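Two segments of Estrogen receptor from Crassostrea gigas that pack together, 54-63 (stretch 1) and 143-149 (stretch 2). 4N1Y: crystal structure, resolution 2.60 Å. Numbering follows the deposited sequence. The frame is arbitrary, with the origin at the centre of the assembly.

Stretch 1, residues 54-63: NWAKNVPGYT
Stretch 2 143-149: LQAMVLV

Stretch 2 is helical throughout, 143-149, and continues a helix begun earlier in the chain. Its backbone bonds run i to i+4, as in Leu148 N to Gln144 O at 2.9 Å. Stretch 1 opens in a helix that begins earlier in the chain; two turns follow. A type I turn spans Ala56 to Val59, with Val59 N bonded to Ala56 O at 2.7 Å. A type II turn spans Val59 to Tyr62, with Tyr62 N bonded to Val59 O at 2.9 Å. Gly61 has phi/psi of 108/-30, where a CB would jam against the carbonyl O of Pro60. A 3-10 segment starts at Tyr62.

In register, Val59 CA lies 6.6 Å from Ala145 CA, and Tyr62 CA lies 8.6 Å from Val149 CA. No hydrogen bond crosses; the contact is made by packing and buries 313 Å².

Leu148 is the hub. Its CA-to-CB bond points toward stretch 1, and chi1 t with chi2 p (176°, 67°) places CD2 among four side chains. CD2 is 3.9 Å from Tyr62 CD1, 4.0 Å from Ala56 CB, 4.1 Å from Val59 CG2 and 4.2 Å from Trp55 CZ3.

The Trp55 CA-to-CB bond points toward stretch 2, and chi1 t (163°) with chi2 82° sets the six-membered ring against Gln144 and Ala145. Its CZ2 lies 3.7 Å from Gln144 CG. Its CH2 lies 3.8 Å from Ala145 N, which sits at the ring edge, near its plane. The Gln144 CA-to-CB bond points toward stretch 1, and chi1 39° (p) places CG oblique to that ring; chi2 is -170° (t), chi3 -154°.

Val59 is t (-180°) and touches Leu148 and Ala145: its CG1 is 4.0 Å and its CG2 4.4 Å from Ala145 CB. The small Ala145 side chain accompanies the closer backbone approach here. Tyr62 is t (-172°), chi2 87°; its OH is hydrogen-bonded elsewhere in the structure. The CA-to-CB bonds of Lys57 and Met146 point away.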

# COMPACT_ATOMS: atom_id res chain seq x y z
N ASN B 54 -13.89 18.46 -5.19
CA ASN B 54 -15.20 18.95 -4.80
C ASN B 54 -15.88 17.91 -3.93
O ASN B 54 -16.59 18.21 -2.96
CB ASN B 54 -16.05 19.24 -6.04
CG ASN B 54 -15.57 20.48 -6.79
OD1 ASN B 54 -14.78 21.27 -6.27
ND2 ASN B 54 -16.08 20.67 -8.01
N TRP B 55 -15.63 16.66 -4.28
CA TRP B 55 -16.20 15.53 -3.59
C TRP B 55 -15.63 15.39 -2.19
O TRP B 55 -16.37 15.12 -1.24
CB TRP B 55 -15.92 14.27 -4.40
CG TRP B 55 -16.10 13.05 -3.63
CD1 TRP B 55 -17.26 12.41 -3.37
CD2 TRP B 55 -15.07 12.34 -2.96
NE1 TRP B 55 -17.02 11.30 -2.59
CE2 TRP B 55 -15.68 11.24 -2.33
CE3 TRP B 55 -13.69 12.51 -2.85
CZ2 TRP B 55 -14.95 10.32 -1.58
CZ3 TRP B 55 -12.96 11.59 -2.10
CH2 TRP B 55 -13.61 10.50 -1.48
N ALA B 56 -14.33 15.57 -2.05
CA ALA B 56 -13.65 15.42 -0.76
C ALA B 56 -14.28 16.31 0.30
O ALA B 56 -14.50 15.90 1.45
CB ALA B 56 -12.18 15.73 -0.90
N LYS B 57 -14.59 17.54 -0.09
CA LYS B 57 -15.11 18.52 0.84
C LYS B 57 -16.46 18.06 1.39
O LYS B 57 -16.95 18.56 2.41
CB LYS B 57 -15.19 19.89 0.16
CG LYS B 57 -13.81 20.32 -0.31
CD LYS B 57 -13.78 21.68 -0.98
CE LYS B 57 -12.35 22.01 -1.39
NZ LYS B 57 -12.24 23.29 -2.14
N ASN B 58 -17.04 17.06 0.73
CA ASN B 58 -18.29 16.48 1.19
C ASN B 58 -18.07 15.33 2.15
O ASN B 58 -19.01 14.90 2.81
CB ASN B 58 -19.14 15.99 0.02
CG ASN B 58 -19.72 17.12 -0.79
OD1 ASN B 58 -19.00 18.00 -1.26
ND2 ASN B 58 -21.03 17.10 -0.95
N VAL B 59 -16.85 14.81 2.23
CA VAL B 59 -16.59 13.73 3.17
C VAL B 59 -16.66 14.31 4.58
O VAL B 59 -15.89 15.20 4.93
CB VAL B 59 -15.26 13.04 2.91
CG1 VAL B 59 -15.05 11.94 3.91
CG2 VAL B 59 -15.26 12.47 1.48
N PRO B 60 -17.62 13.82 5.38
CA PRO B 60 -17.94 14.42 6.68
C PRO B 60 -16.71 14.52 7.57
O PRO B 60 -16.02 13.53 7.81
CB PRO B 60 -18.99 13.48 7.27
CG PRO B 60 -18.93 12.26 6.45
CD PRO B 60 -18.46 12.65 5.10
N GLY B 61 -16.43 15.75 8.01
CA GLY B 61 -15.31 16.03 8.87
C GLY B 61 -14.23 16.78 8.13
O GLY B 61 -13.53 17.60 8.71
N TYR B 62 -14.14 16.54 6.82
CA TYR B 62 -13.02 17.02 6.01
C TYR B 62 -12.90 18.55 5.97
O TYR B 62 -11.80 19.11 6.05
CB TYR B 62 -13.15 16.48 4.58
CG TYR B 62 -11.96 16.76 3.70
CD1 TYR B 62 -10.88 15.88 3.68
CD2 TYR B 62 -11.90 17.89 2.89
CE1 TYR B 62 -9.78 16.12 2.89
CE2 TYR B 62 -10.79 18.13 2.09
CZ TYR B 62 -9.74 17.24 2.10
OH TYR B 62 -8.65 17.44 1.32
N THR B 63 -14.03 19.24 5.86
CA THR B 63 -13.96 20.68 5.76
C THR B 63 -13.61 21.32 7.11
O THR B 63 -13.42 22.54 7.20
CB THR B 63 -15.27 21.24 5.24
OG1 THR B 63 -16.36 20.70 6.00
CG2 THR B 63 -15.42 20.85 3.79
N LEU B 143 -14.75 3.24 0.75
CA LEU B 143 -13.36 2.96 0.43
C LEU B 143 -12.61 4.19 -0.05
O LEU B 143 -11.49 4.43 0.38
CB LEU B 143 -13.30 1.88 -0.65
CG LEU B 143 -13.41 0.46 -0.11
CD1 LEU B 143 -13.60 -0.46 -1.27
CD2 LEU B 143 -12.13 0.12 0.61
N GLN B 144 -13.21 4.96 -0.94
CA GLN B 144 -12.52 6.15 -1.40
C GLN B 144 -12.35 7.12 -0.23
O GLN B 144 -11.29 7.69 -0.04
CB GLN B 144 -13.21 6.78 -2.61
CG GLN B 144 -14.70 6.79 -2.61
CD GLN B 144 -15.23 7.24 -3.97
OE1 GLN B 144 -16.34 7.77 -4.08
NE2 GLN B 144 -14.45 6.98 -5.01
N ALA B 145 -13.39 7.28 0.58
CA ALA B 145 -13.30 8.17 1.73
C ALA B 145 -12.14 7.71 2.62
O ALA B 145 -11.33 8.51 3.11
CB ALA B 145 -14.58 8.19 2.49
N MET B 146 -12.06 6.40 2.78
CA MET B 146 -10.99 5.80 3.55
C MET B 146 -9.62 6.05 2.91
O MET B 146 -8.67 6.43 3.60
CB MET B 146 -11.24 4.30 3.68
CG MET B 146 -10.30 3.64 4.62
SD MET B 146 -10.25 4.56 6.16
CE MET B 146 -11.59 3.76 7.01
N VAL B 147 -9.54 5.90 1.59
CA VAL B 147 -8.28 6.13 0.87
C VAL B 147 -7.80 7.55 1.14
O VAL B 147 -6.61 7.78 1.36
CB VAL B 147 -8.43 5.91 -0.65
CG1 VAL B 147 -7.17 6.38 -1.39
CG2 VAL B 147 -8.68 4.44 -0.94
N LEU B 148 -8.74 8.48 1.12
CA LEU B 148 -8.49 9.88 1.42
C LEU B 148 -7.96 10.10 2.84
O LEU B 148 -6.91 10.69 3.02
CB LEU B 148 -9.78 10.66 1.24
CG LEU B 148 -9.75 12.13 1.61
CD1 LEU B 148 -8.84 12.87 0.66
CD2 LEU B 148 -11.16 12.69 1.54
N VAL B 149 -8.67 9.61 3.85
CA VAL B 149 -8.29 9.89 5.23
C VAL B 149 -7.10 9.05 5.68
O VAL B 149 -6.47 9.36 6.70
CB VAL B 149 -9.47 9.67 6.22
CG1 VAL B 149 -10.72 10.39 5.72
CG2 VAL B 149 -9.76 8.19 6.40